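Long-range contacts in CRISPR system Cmr subunit Cmr6 (Pyrococcus furiosus, PDB 4W8V), which binds RNA within the type III-B Cmr complex of CRISPR defence, capping together with Cmr1 the helical Cmr4-Cmr5 core that follows the crRNA: residues H13-K18 and L214-F219; Y45-I50 and P158-D163; D76-A81 and Y173-K178; M165-G170 and I190-L195. All coordinates share one frame; numbering follows the deposited sequence.

Contact 1: residues H13-K18 and L214-F219; sequences HAITGK and LTEKAF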
loop_
_atom_site.group_PDB
_atom_site.type_symbol
_atom_site.label_atom_id
_atom_site.label_comp_id
_atom_site.label_asym_id
_atom_site.label_seq_id
_atom_site.Cartn_x
_atom_site.Cartn_y
_atom_site.Cartn_z
ATOM N N HIS A 13 -5.873 17.893 -7.812
ATOM C CA HIS A 13 -4.428 17.912 -7.986
ATOM C C HIS A 13 -3.920 16.486 -8.121
ATOM O O HIS A 13 -4.124 15.665 -7.229
ATOM C CB HIS A 13 -3.740 18.602 -6.809
ATOM C CG HIS A 13 -3.946 20.083 -6.768
ATOM N ND1 HIS A 13 -4.777 20.694 -5.855
ATOM C CD2 HIS A 13 -3.428 21.076 -7.532
ATOM C CE1 HIS A 13 -4.762 22.003 -6.057
ATOM N NE2 HIS A 13 -3.953 22.257 -7.066
ATOM N N ALA A 14 -3.263 16.179 -9.230
ATOM C CA ALA A 14 -2.750 14.831 -9.419
ATOM C C ALA A 14 -1.229 14.782 -9.292
ATOM O O ALA A 14 -0.521 15.195 -10.205
ATOM C CB ALA A 14 -3.183 14.285 -10.771
ATOM N N ILE A 15 -0.737 14.260 -8.169
ATOM C CA ILE A 15 0.698 14.051 -8.004
ATOM C C ILE A 15 1.065 12.698 -8.599
ATOM O O ILE A 15 0.511 11.673 -8.206
ATOM C CB ILE A 15 1.137 14.098 -6.526
ATOM C CG1 ILE A 15 0.509 15.294 -5.805
ATOM C CG2 ILE A 15 2.656 14.130 -6.429
ATOM C CD1 ILE A 15 0.826 16.642 -6.438
ATOM N N THR A 16 1.982 12.686 -9.560
ATOM C CA THR A 16 2.373 11.433 -10.183
ATOM C C THR A 16 3.874 11.200 -10.205
ATOM O O THR A 16 4.668 12.126 -10.046
ATOM C CB THR A 16 1.866 11.344 -11.626
ATOM O OG1 THR A 16 2.725 12.105 -12.492
ATOM C CG2 THR A 16 0.438 11.851 -11.731
ATOM N N GLY A 17 4.241 9.940 -10.405
ATOM C CA GLY A 17 5.617 9.549 -10.634
ATOM C C GLY A 17 5.700 8.277 -11.453
ATOM O O GLY A 17 4.730 7.544 -11.571
ATOM N N LYS A 18 6.867 8.018 -12.029
ATOM C CA LYS A 18 7.106 6.782 -12.757
ATOM C C LYS A 18 7.919 5.809 -11.912
ATOM O O LYS A 18 8.972 6.166 -11.398
ATOM C CB LYS A 18 7.828 7.055 -14.070
ATOM C CG LYS A 18 7.027 7.837 -15.081
ATOM C CD LYS A 18 7.771 7.884 -16.398
ATOM C CE LYS A 18 7.110 8.807 -17.401
ATOM N NZ LYS A 18 8.028 9.043 -18.546
ATOM N N LEU A 214 -1.772 18.202 1.179
ATOM C CA LEU A 214 -2.211 16.953 1.782
ATOM C C LEU A 214 -1.957 15.805 0.810
ATOM O O LEU A 214 -1.453 14.751 1.196
ATOM C CB LEU A 214 -3.690 17.006 2.163
ATOM C CG LEU A 214 -4.152 15.744 2.898
ATOM C CD1 LEU A 214 -3.735 15.811 4.364
ATOM C CD2 LEU A 214 -5.649 15.493 2.749
ATOM N N THR A 215 -2.300 16.022 -0.454
ATOM C CA THR A 215 -2.133 15.013 -1.485
ATOM C C THR A 215 -0.660 14.673 -1.680
ATOM O O THR A 215 -0.303 13.510 -1.886
ATOM C CB THR A 215 -2.756 15.490 -2.815
ATOM O OG1 THR A 215 -4.154 15.717 -2.613
ATOM C CG2 THR A 215 -2.573 14.461 -3.915
ATOM N N GLU A 216 0.196 15.685 -1.596
ATOM C CA GLU A 216 1.631 15.470 -1.758
ATOM C C GLU A 216 2.195 14.577 -0.665
ATOM O O GLU A 216 3.033 13.719 -0.934
ATOM C CB GLU A 216 2.379 16.802 -1.781
ATOM C CG GLU A 216 2.399 17.453 -3.153
ATOM C CD GLU A 216 3.075 18.809 -3.155
ATOM O OE1 GLU A 216 3.213 19.413 -2.066
ATOM O OE2 GLU A 216 3.461 19.268 -4.251
ATOM N N LYS A 217 1.737 14.796 0.565
ATOM C CA LYS A 217 2.141 13.975 1.691
ATOM C C LYS A 217 1.744 12.527 1.439
ATOM O O LYS A 217 2.533 11.609 1.666
ATOM C CB LYS A 217 1.509 14.485 2.981
ATOM C CG LYS A 217 1.960 15.875 3.366
ATOM C CD LYS A 217 1.508 16.226 4.768
ATOM C CE LYS A 217 1.847 17.675 5.106
ATOM N NZ LYS A 217 1.388 18.046 6.476
ATOM N N ALA A 218 0.522 12.348 0.943
ATOM C CA ALA A 218 -0.010 11.037 0.597
ATOM C C ALA A 218 0.904 10.324 -0.385
ATOM O O ALA A 218 1.212 9.140 -0.236
ATOM C CB ALA A 218 -1.420 11.165 0.015
ATOM N N PHE A 219 1.347 11.066 -1.382
ATOM C CA PHE A 219 2.227 10.537 -2.409
ATOM C C PHE A 219 3.544 10.063 -1.804
ATOM O O PHE A 219 4.121 9.067 -2.234
ATOM C CB PHE A 219 2.482 11.603 -3.482
ATOM C CG PHE A 219 3.268 11.096 -4.654
ATOM C CD1 PHE A 219 2.675 10.267 -5.599
ATOM C CD2 PHE A 219 4.601 11.422 -4.801
ATOM C CE1 PHE A 219 3.400 9.780 -6.669
ATOM C CE2 PHE A 219 5.335 10.950 -5.881
ATOM C CZ PHE A 219 4.731 10.128 -6.815
#
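H13 meets the helix through its backbone: its carbonyl O lies 3.9 Å from the T215 methyl CG2, while its imidazole leads away and gives ND1 to the carbonyl of R210. Two residues on, I15 carries most of the strand's share. With chi1 at -46°, CG2 stands anti to the backbone N and CG1 beside it, and the two branches serve different partners. CG1 lies against T215 CG2, and CD1, the isoleucine tip, against the CG of E216, 3.7 Å away. CG2 sits over a face of the F219 ring, a CH-pi contact 3.8 Å from the centroid and shifted toward the rim. A beta-branched residue suits this place because it favours strand geometry and offers two arms. The setting is the ferredoxin-like RAMP fold, carried by this C-terminal portion of Cmr6: strand 202-209 is followed by helix 212-228, which packs on the four-stranded antiparallel sheet, segment 214-219 running at 23° to segment 13-18, nearly parallel. T16 turns its side chain from the helix, yet its carbonyl carbon touches F219 CZ. At G17, whose N is 3.6 Å from F219 CZ, a beta carbon would stand 3.1 Å from that same ring atom; glycine lets the phenyl tip lie against the bare strand. The T215 hydroxyl, pointed away from I15, is bonded to the carbonyl of D211.

Contact 2: residues Y45-I50 and P158-D163; sequences YGVPYI and PILELD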
loop_
_atom_site.group_PDB
_atom_site.type_symbol
_atom_site.label_atom_id
_atom_site.label_comp_id
_atom_site.label_asym_id
_atom_site.label_seq_id
_atom_site.Cartn_x
_atom_site.Cartn_y
_atom_site.Cartn_z
ATOM N N TYR A 45 1.311 -5.993 -23.047
ATOM C CA TYR A 45 1.995 -7.280 -23.191
ATOM C C TYR A 45 1.621 -8.276 -22.093
ATOM O O TYR A 45 2.423 -9.120 -21.711
ATOM C CB TYR A 45 3.525 -7.104 -23.223
ATOM C CG TYR A 45 4.025 -6.015 -24.153
ATOM C CD1 TYR A 45 4.420 -6.305 -25.453
ATOM C CD2 TYR A 45 4.118 -4.700 -23.719
ATOM C CE1 TYR A 45 4.890 -5.304 -26.302
ATOM C CE2 TYR A 45 4.576 -3.692 -24.556
ATOM C CZ TYR A 45 4.963 -3.999 -25.844
ATOM O OH TYR A 45 5.411 -2.989 -26.665
ATOM N N GLY A 46 0.401 -8.177 -21.587
ATOM C CA GLY A 46 -0.083 -9.117 -20.585
ATOM C C GLY A 46 0.155 -8.685 -19.153
ATOM O O GLY A 46 -0.295 -9.349 -18.210
ATOM N N VAL A 47 0.848 -7.568 -18.979
ATOM C CA VAL A 47 1.186 -7.081 -17.642
ATOM C C VAL A 47 -0.032 -6.473 -16.931
ATOM O O VAL A 47 -0.622 -5.511 -17.427
ATOM C CB VAL A 47 2.327 -6.046 -17.742
ATOM C CG1 VAL A 47 2.710 -5.479 -16.381
ATOM C CG2 VAL A 47 3.528 -6.693 -18.397
ATOM N N PRO A 48 -0.427 -7.033 -15.771
ATOM C CA PRO A 48 -1.611 -6.467 -15.119
ATOM C C PRO A 48 -1.294 -5.192 -14.344
ATOM O O PRO A 48 -0.139 -4.827 -14.185
ATOM C CB PRO A 48 -2.050 -7.595 -14.186
ATOM C CG PRO A 48 -0.778 -8.290 -13.855
ATOM C CD PRO A 48 0.019 -8.272 -15.099
ATOM N N TYR A 49 -2.306 -4.481 -13.882
ATOM C CA TYR A 49 -2.032 -3.305 -13.067
ATOM C C TYR A 49 -2.096 -3.622 -11.585
ATOM O O TYR A 49 -2.459 -4.730 -11.184
ATOM C CB TYR A 49 -3.012 -2.170 -13.386
ATOM C CG TYR A 49 -4.464 -2.466 -13.050
ATOM C CD1 TYR A 49 -5.038 -2.010 -11.869
ATOM C CD2 TYR A 49 -5.265 -3.169 -13.936
ATOM C CE1 TYR A 49 -6.370 -2.254 -11.575
ATOM C CE2 TYR A 49 -6.606 -3.418 -13.655
ATOM C CZ TYR A 49 -7.155 -2.957 -12.479
ATOM O OH TYR A 49 -8.493 -3.199 -12.224
ATOM N N ILE A 50 -1.715 -2.629 -10.786
ATOM C CA ILE A 50 -1.817 -2.692 -9.333
ATOM C C ILE A 50 -2.976 -1.827 -8.892
ATOM O O ILE A 50 -2.933 -0.608 -9.065
ATOM C CB ILE A 50 -0.535 -2.187 -8.660
ATOM C CG1 ILE A 50 0.664 -3.062 -9.054
ATOM C CG2 ILE A 50 -0.723 -2.120 -7.159
ATOM C CD1 ILE A 50 1.932 -2.265 -9.357
ATOM N N PRO A 158 7.987 -8.289 -21.934
ATOM C CA PRO A 158 8.280 -8.926 -20.639
ATOM C C PRO A 158 7.907 -10.390 -20.624
ATOM O O PRO A 158 6.839 -10.767 -21.096
ATOM C CB PRO A 158 7.425 -8.136 -19.648
ATOM C CG PRO A 158 6.329 -7.564 -20.466
ATOM C CD PRO A 158 6.907 -7.293 -21.828
ATOM N N ILE A 159 8.805 -11.219 -20.114
ATOM C CA ILE A 159 8.493 -12.627 -19.922
ATOM C C ILE A 159 7.701 -12.809 -18.631
ATOM O O ILE A 159 8.208 -12.539 -17.537
ATOM C CB ILE A 159 9.757 -13.491 -19.878
ATOM C CG1 ILE A 159 10.500 -13.400 -21.211
ATOM C CG2 ILE A 159 9.388 -14.921 -19.591
ATOM C CD1 ILE A 159 9.614 -13.637 -22.431
ATOM N N LEU A 160 6.458 -13.262 -18.774
ATOM C CA LEU A 160 5.549 -13.431 -17.644
ATOM C C LEU A 160 5.430 -14.888 -17.222
ATOM O O LEU A 160 5.335 -15.774 -18.069
ATOM C CB LEU A 160 4.164 -12.877 -17.987
ATOM C CG LEU A 160 4.128 -11.387 -18.338
ATOM C CD1 LEU A 160 2.707 -10.936 -18.606
ATOM C CD2 LEU A 160 4.754 -10.556 -17.235
ATOM N N GLU A 161 5.427 -15.135 -15.912
ATOM C CA GLU A 161 5.223 -16.485 -15.398
ATOM C C GLU A 161 3.837 -16.611 -14.774
ATOM O O GLU A 161 3.387 -15.721 -14.046
ATOM C CB GLU A 161 6.300 -16.857 -14.375
ATOM C CG GLU A 161 7.716 -16.950 -14.927
ATOM C CD GLU A 161 7.907 -18.108 -15.889
ATOM O OE1 GLU A 161 7.259 -19.159 -15.702
ATOM O OE2 GLU A 161 8.707 -17.964 -16.843
ATOM N N LEU A 162 3.160 -17.713 -15.081
ATOM C CA LEU A 162 1.843 -18.012 -14.530
ATOM C C LEU A 162 1.892 -19.120 -13.483
ATOM O O LEU A 162 2.300 -20.237 -13.788
ATOM C CB LEU A 162 0.882 -18.428 -15.642
ATOM C CG LEU A 162 -0.508 -18.778 -15.114
ATOM C CD1 LEU A 162 -1.203 -17.522 -14.611
ATOM C CD2 LEU A 162 -1.326 -19.471 -16.186
ATOM N N ASP A 163 1.461 -18.816 -12.258
ATOM C CA ASP A 163 1.402 -19.826 -11.206
ATOM C C ASP A 163 0.056 -19.824 -10.495
ATOM O O ASP A 163 -0.694 -18.857 -10.546
ATOM C CB ASP A 163 2.521 -19.616 -10.187
ATOM C CG ASP A 163 3.870 -20.043 -10.718
ATOM O OD1 ASP A 163 4.210 -21.240 -10.568
ATOM O OD2 ASP A 163 4.584 -19.186 -11.287
#
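Y45, V47, P158 and L160 make the apolar part of this contact, and P158, whose compact ring offers an apolar CG-CD edge, touches two of them. Its CD is 3.7 Å from CB of Y45, with the tyrosine side chain crossing the proline at about a right angle; the phenol end leads away from the segment. Its CG meets V47 CG2 at 3.6 Å. Valine chi1 (179°) puts CG1 anti to the backbone N, leaving CG2 beside that N as the branch that faces the proline. CG2 also approaches L160 CD2, more loosely, at 4.2 Å. A second kind of contact sets a methyl against backbone. L160 extends CD1 (chi2 -178°) to the bend of the loop, where it lies 3.4 Å from G46 O and 3.6 Å from Y45 O. Glycine suits that bend twice over: its phi of 92° would jam a side chain against the preceding carbonyl, and a beta carbon would come within 3.1 Å of L160 CD1. The G46 carbonyl is bonded by NH1 of R40, which ties the loop to helix 34-43. Around the pair, V47 leans on P149 of strand 143-149 and P48 on L195 and V197 of strand 192-197, while P158 and L160 both rest on P198. The loop between helices 34-43 and 52-68 thus bridges elements of both sheets near the start of strand 161-165.

Contact 3: residues D76-A81 and Y173-K178; sequences DFYKRA and YQSGEK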
loop_
_atom_site.group_PDB
_atom_site.type_symbol
_atom_site.label_atom_id
_atom_site.label_comp_id
_atom_site.label_asym_id
_atom_site.label_seq_id
_atom_site.Cartn_x
_atom_site.Cartn_y
_atom_site.Cartn_z
ATOM N N ASP A 76 2.930 -5.255 24.273
ATOM C CA ASP A 76 3.604 -5.912 23.155
ATOM C C ASP A 76 3.358 -5.138 21.868
ATOM O O ASP A 76 2.267 -4.608 21.661
ATOM C CB ASP A 76 3.121 -7.353 22.989
ATOM C CG ASP A 76 3.788 -8.302 23.947
ATOM O OD1 ASP A 76 4.904 -7.983 24.407
ATOM O OD2 ASP A 76 3.201 -9.367 24.237
ATOM N N PHE A 77 4.363 -5.070 21.002
ATOM C CA PHE A 77 4.219 -4.289 19.778
ATOM C C PHE A 77 3.029 -4.751 18.924
ATOM O O PHE A 77 2.203 -3.935 18.550
ATOM C CB PHE A 77 5.486 -4.326 18.934
ATOM C CG PHE A 77 5.362 -3.532 17.675
ATOM C CD1 PHE A 77 5.466 -2.152 17.703
ATOM C CD2 PHE A 77 5.094 -4.158 16.468
ATOM C CE1 PHE A 77 5.327 -1.424 16.563
ATOM C CE2 PHE A 77 4.956 -3.430 15.323
ATOM C CZ PHE A 77 5.070 -2.059 15.366
ATOM N N TYR A 78 2.934 -6.051 18.653
ATOM C CA TYR A 78 1.855 -6.594 17.833
ATOM C C TYR A 78 0.467 -6.181 18.340
ATOM O O TYR A 78 -0.440 -5.948 17.537
ATOM C CB TYR A 78 1.950 -8.127 17.743
ATOM C CG TYR A 78 1.292 -8.873 18.889
ATOM C CD1 TYR A 78 -0.006 -9.369 18.776
ATOM C CD2 TYR A 78 1.969 -9.079 20.084
ATOM C CE1 TYR A 78 -0.604 -10.045 19.824
ATOM C CE2 TYR A 78 1.375 -9.758 21.139
ATOM C CZ TYR A 78 0.093 -10.236 21.003
ATOM O OH TYR A 78 -0.486 -10.904 22.054
ATOM N N LYS A 79 0.295 -6.084 19.659
ATOM C CA LYS A 79 -0.976 -5.634 20.213
ATOM C C LYS A 79 -1.227 -4.159 19.899
ATOM O O LYS A 79 -2.341 -3.773 19.556
ATOM C CB LYS A 79 -1.038 -5.852 21.731
ATOM C CG LYS A 79 -1.032 -7.301 22.170
ATOM C CD LYS A 79 -1.398 -7.414 23.642
ATOM C CE LYS A 79 -0.537 -8.439 24.362
ATOM N NZ LYS A 79 -1.356 -9.362 25.207
ATOM N N ARG A 80 -0.192 -3.335 20.023
ATOM C CA ARG A 80 -0.331 -1.912 19.740
ATOM C C ARG A 80 -0.689 -1.659 18.274
ATOM O O ARG A 80 -1.549 -0.835 17.971
ATOM C CB ARG A 80 0.953 -1.162 20.099
ATOM C CG ARG A 80 1.247 -1.142 21.582
ATOM C CD ARG A 80 2.443 -0.279 21.897
ATOM N NE ARG A 80 3.644 -1.076 22.108
ATOM C CZ ARG A 80 4.767 -0.931 21.412
ATOM N NH1 ARG A 80 4.845 -0.009 20.460
ATOM N NH2 ARG A 80 5.815 -1.706 21.672
ATOM N N ALA A 81 -0.025 -2.377 17.374
ATOM C CA ALA A 81 -0.268 -2.213 15.944
ATOM C C ALA A 81 -1.702 -2.566 15.609
ATOM O O ALA A 81 -2.346 -1.891 14.804
ATOM C CB ALA A 81 0.691 -3.068 15.130
ATOM N N TYR A 173 -0.771 -9.048 12.671
ATOM C CA TYR A 173 -0.077 -8.944 13.947
ATOM C C TYR A 173 -0.487 -10.063 14.897
ATOM O O TYR A 173 -1.658 -10.205 15.240
ATOM C CB TYR A 173 -0.344 -7.560 14.564
ATOM C CG TYR A 173 0.197 -6.460 13.682
ATOM C CD1 TYR A 173 1.569 -6.265 13.570
ATOM C CD2 TYR A 173 -0.647 -5.651 12.924
ATOM C CE1 TYR A 173 2.082 -5.295 12.763
ATOM C CE2 TYR A 173 -0.139 -4.668 12.112
ATOM C CZ TYR A 173 1.237 -4.495 12.034
ATOM O OH TYR A 173 1.794 -3.524 11.231
ATOM N N GLN A 174 0.493 -10.864 15.299
ATOM C CA GLN A 174 0.263 -12.072 16.086
ATOM C C GLN A 174 1.346 -12.291 17.141
ATOM O O GLN A 174 2.490 -11.889 16.945
ATOM C CB GLN A 174 0.190 -13.291 15.166
ATOM C CG GLN A 174 -0.981 -13.261 14.198
ATOM C CD GLN A 174 -1.222 -14.596 13.525
ATOM O OE1 GLN A 174 -0.817 -15.648 14.034
ATOM N NE2 GLN A 174 -1.891 -14.564 12.377
ATOM N N SER A 175 0.991 -12.940 18.251
ATOM C CA SER A 175 1.928 -13.144 19.361
ATOM C C SER A 175 2.945 -14.245 19.082
ATOM O O SER A 175 2.630 -15.254 18.452
ATOM C CB SER A 175 1.176 -13.471 20.657
ATOM O OG SER A 175 0.638 -14.783 20.636
ATOM N N GLY A 176 4.165 -14.043 19.571
ATOM C CA GLY A 176 5.256 -14.977 19.352
ATOM C C GLY A 176 5.691 -15.027 17.897
ATOM O O GLY A 176 5.158 -14.294 17.057
ATOM N N GLU A 177 6.671 -15.872 17.590
ATOM C CA GLU A 177 6.962 -16.163 16.200
ATOM C C GLU A 177 5.823 -17.006 15.695
ATOM O O GLU A 177 5.232 -17.777 16.448
ATOM C CB GLU A 177 8.281 -16.907 16.021
ATOM N N LYS A 178 5.508 -16.861 14.420
ATOM C CA LYS A 178 4.547 -17.745 13.805
ATOM C C LYS A 178 5.048 -18.139 12.444
ATOM O O LYS A 178 5.878 -17.451 11.847
ATOM C CB LYS A 178 3.172 -17.081 13.694
#
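Y78 lays one face of its ring over the Q174-S175 peptide bond, with Q174 C and S175 N both 3.6 Å above the ring plane and offset toward the rim. Its chi1 of 85° places CG between the backbone N and the carbonyl carbon, a crowded position that helps set the ring beside the loop backbone; K79 CG lies over the rim of the opposite face. Farther out, S175 CB lies 3.4 Å from Y78 OH, so the phenol reaches the next residue of the loop. A flat, long side chain suits this role, since it can follow an extended backbone over two residues. The second tyrosine works in the reverse sense, from loop to helix. Y173 presents a ring face to A81, whose CB sits over its centre in a CH-pi contact, 3.3 Å from the centroid and 6° off the normal. Alanine, with only CB, lets the ring lie on the helix surface. Nearer the backbone, Y173 CB touches the Y78 carbonyl O at 3.4 Å. F77 adds a looser contact, CE2 to Y173 CE1 at 4.3 Å. The loop between strands 161-165 and 192-197 is thereby pressed against the N-terminal part of helix 77-90. Helix 52-68 lies alongside: its Y65 meets F77 edge-to-face and also touches Y173, while A68 packs on F77 and A81.

Contact 4: residues M165-G170 and I190-L195; sequences MNPHYG and IPIFFL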
loop_
_atom_site.group_PDB
_atom_site.type_symbol
_atom_site.label_atom_id
_atom_site.label_comp_id
_atom_site.label_asym_id
_atom_site.label_seq_id
_atom_site.Cartn_x
_atom_site.Cartn_y
_atom_site.Cartn_z
ATOM N N MET A 165 -1.873 -20.125 -6.864
ATOM C CA MET A 165 -1.782 -20.102 -5.409
ATOM C C MET A 165 -3.167 -19.919 -4.820
ATOM O O MET A 165 -4.109 -19.527 -5.524
ATOM C CB MET A 165 -0.849 -18.995 -4.918
ATOM C CG MET A 165 0.623 -19.183 -5.319
ATOM S SD MET A 165 1.766 -18.001 -4.592
ATOM C CE MET A 165 1.228 -16.457 -5.326
ATOM N N ASN A 166 -3.280 -20.230 -3.530
ATOM C CA ASN A 166 -4.518 -20.066 -2.776
ATOM C C ASN A 166 -4.358 -19.007 -1.688
ATOM O O ASN A 166 -3.260 -18.767 -1.220
ATOM C CB ASN A 166 -4.952 -21.396 -2.153
ATOM C CG ASN A 166 -5.364 -22.426 -3.192
ATOM O OD1 ASN A 166 -4.678 -22.632 -4.188
ATOM N ND2 ASN A 166 -6.492 -23.085 -2.955
ATOM N N PRO A 167 -5.453 -18.357 -1.295
ATOM C CA PRO A 167 -5.396 -17.357 -0.230
ATOM C C PRO A 167 -5.531 -17.953 1.171
ATOM O O PRO A 167 -6.334 -18.839 1.401
ATOM C CB PRO A 167 -6.603 -16.479 -0.527
ATOM C CG PRO A 167 -7.586 -17.438 -1.098
ATOM C CD PRO A 167 -6.782 -18.401 -1.925
ATOM N N HIS A 168 -4.733 -17.442 2.091
ATOM C CA HIS A 168 -4.956 -17.646 3.499
ATOM C C HIS A 168 -5.068 -16.296 4.196
ATOM O O HIS A 168 -4.185 -15.449 4.041
ATOM C CB HIS A 168 -3.839 -18.466 4.124
ATOM C CG HIS A 168 -3.775 -18.305 5.607
ATOM N ND1 HIS A 168 -4.757 -18.788 6.442
ATOM C CD2 HIS A 168 -2.900 -17.633 6.390
ATOM C CE1 HIS A 168 -4.464 -18.453 7.687
ATOM N NE2 HIS A 168 -3.349 -17.748 7.680
ATOM N N TYR A 169 -6.147 -16.080 4.952
ATOM C CA TYR A 169 -6.315 -14.800 5.635
ATOM C C TYR A 169 -6.125 -14.920 7.131
ATOM O O TYR A 169 -6.543 -15.900 7.765
ATOM C CB TYR A 169 -7.688 -14.182 5.323
ATOM C CG TYR A 169 -7.881 -13.885 3.850
ATOM C CD1 TYR A 169 -7.378 -12.706 3.284
ATOM C CD2 TYR A 169 -8.528 -14.791 3.018
ATOM C CE1 TYR A 169 -7.543 -12.430 1.934
ATOM C CE2 TYR A 169 -8.688 -14.531 1.673
ATOM C CZ TYR A 169 -8.193 -13.349 1.133
ATOM O OH TYR A 169 -8.348 -13.081 -0.211
ATOM N N GLY A 170 -5.469 -13.921 7.696
ATOM C CA GLY A 170 -5.277 -13.879 9.127
ATOM C C GLY A 170 -4.856 -12.507 9.585
ATOM O O GLY A 170 -4.515 -11.659 8.769
ATOM N N ILE A 190 -9.606 -22.322 -2.958
ATOM C CA ILE A 190 -9.913 -21.580 -4.163
ATOM C C ILE A 190 -8.602 -21.244 -4.861
ATOM O O ILE A 190 -7.794 -20.471 -4.348
ATOM C CB ILE A 190 -10.765 -20.334 -3.835
ATOM C CG1 ILE A 190 -10.836 -19.381 -5.018
ATOM C CG2 ILE A 190 -10.247 -19.627 -2.610
ATOM C CD1 ILE A 190 -11.700 -18.183 -4.725
ATOM N N PRO A 191 -8.355 -21.899 -6.008
ATOM C CA PRO A 191 -7.144 -21.679 -6.805
ATOM C C PRO A 191 -7.197 -20.357 -7.561
ATOM O O PRO A 191 -8.197 -20.024 -8.162
ATOM C CB PRO A 191 -7.142 -22.864 -7.767
ATOM C CG PRO A 191 -8.568 -23.188 -7.934
ATOM C CD PRO A 191 -9.174 -22.988 -6.567
ATOM N N ILE A 192 -6.107 -19.610 -7.524
ATOM C CA ILE A 192 -6.082 -18.272 -8.101
ATOM C C ILE A 192 -4.874 -18.147 -9.020
ATOM O O ILE A 192 -3.772 -18.548 -8.639
ATOM C CB ILE A 192 -6.020 -17.183 -6.984
ATOM C CG1 ILE A 192 -7.262 -17.236 -6.093
ATOM C CG2 ILE A 192 -5.888 -15.820 -7.559
ATOM C CD1 ILE A 192 -7.139 -16.341 -4.846
ATOM N N PHE A 193 -5.092 -17.622 -10.235
ATOM C CA PHE A 193 -3.996 -17.341 -11.156
ATOM C C PHE A 193 -3.168 -16.164 -10.705
ATOM O O PHE A 193 -3.697 -15.133 -10.335
ATOM C CB PHE A 193 -4.507 -17.053 -12.566
ATOM C CG PHE A 193 -5.079 -18.246 -13.268
ATOM C CD1 PHE A 193 -4.250 -19.227 -13.777
ATOM C CD2 PHE A 193 -6.442 -18.360 -13.453
ATOM C CE1 PHE A 193 -4.777 -20.309 -14.450
ATOM C CE2 PHE A 193 -6.972 -19.433 -14.115
ATOM C CZ PHE A 193 -6.141 -20.411 -14.620
ATOM N N PHE A 194 -1.854 -16.335 -10.744
ATOM C CA PHE A 194 -0.910 -15.266 -10.442
ATOM C C PHE A 194 0.089 -15.111 -11.579
ATOM O O PHE A 194 0.689 -16.094 -12.012
ATOM C CB PHE A 194 -0.152 -15.543 -9.139
ATOM C CG PHE A 194 -0.916 -15.165 -7.902
ATOM C CD1 PHE A 194 -0.738 -13.926 -7.315
ATOM C CD2 PHE A 194 -1.826 -16.048 -7.336
ATOM C CE1 PHE A 194 -1.443 -13.577 -6.178
ATOM C CE2 PHE A 194 -2.542 -15.708 -6.190
ATOM C CZ PHE A 194 -2.344 -14.469 -5.609
ATOM N N LEU A 195 0.244 -13.878 -12.066
ATOM C CA LEU A 195 1.291 -13.539 -13.006
ATOM C C LEU A 195 2.472 -12.921 -12.283
ATOM O O LEU A 195 2.297 -12.007 -11.471
ATOM C CB LEU A 195 0.767 -12.567 -14.071
ATOM C CG LEU A 195 -0.236 -13.162 -15.055
ATOM C CD1 LEU A 195 -0.776 -12.070 -15.987
ATOM C CD2 LEU A 195 0.397 -14.314 -15.832
#
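M165 curls over F194 through its torsions: chi1 of -65° holds CG beside the backbone N, chi2 is anti, and chi3 of -65° bends CE back onto the ring. CE comes to rest over the ring centre in a CH-pi contact, 3.6 Å from the centroid, with SD at 5.1 Å in a Met-aromatic contact. A flexible, unbranched methionine suits this bend. Its backbone and I192 form an antiparallel hydrogen-bonded pair: M165 N to I192 O is 3.0 Å and fairly straight (161°), I192 N to M165 O shorter, 2.8 Å, but more bent, with the donor tilted from the carbonyl plane. Beyond the pair, P167 packs its compact, apolar CD-CG edge into the corner formed by I190 CG2 and I192 CD1, 3.7 and 3.6 Å from CD. N166 lies beside the I190 backbone without bonding to it; its ND2 is given to the carbonyl of D188. At M165 and I192, strand 161-165, outermost within the chain, ends against the start of central strand 192-197. Two residues earlier, D163 makes a backbone hydrogen bond with F194; on the other side of strand 192-197, V26 of strand 25-28 touches both M165 and F194.

In the fold
Contact 1 opens near the N terminus on strand 13-21 and closes at helix 212-228, and its loop encloses the other three contacts in sequence. Contact 2 joins the loop after helix 34-43 to the approach to strand 161-165. Before it closes, contact 3 has opened on helix 77-90, so the two cross. Contact 3 closes at 173-178, between the halves of contact 4, and these cross as well. Contacts 2 and 4 follow in series and meet in the three-stranded sheet, on neighbouring strands. Contacts 3 and 4 lie on the opposite side of the chain's centre from contact 1, binding the long connection between strands 161-165 and 192-197 to helix and sheet.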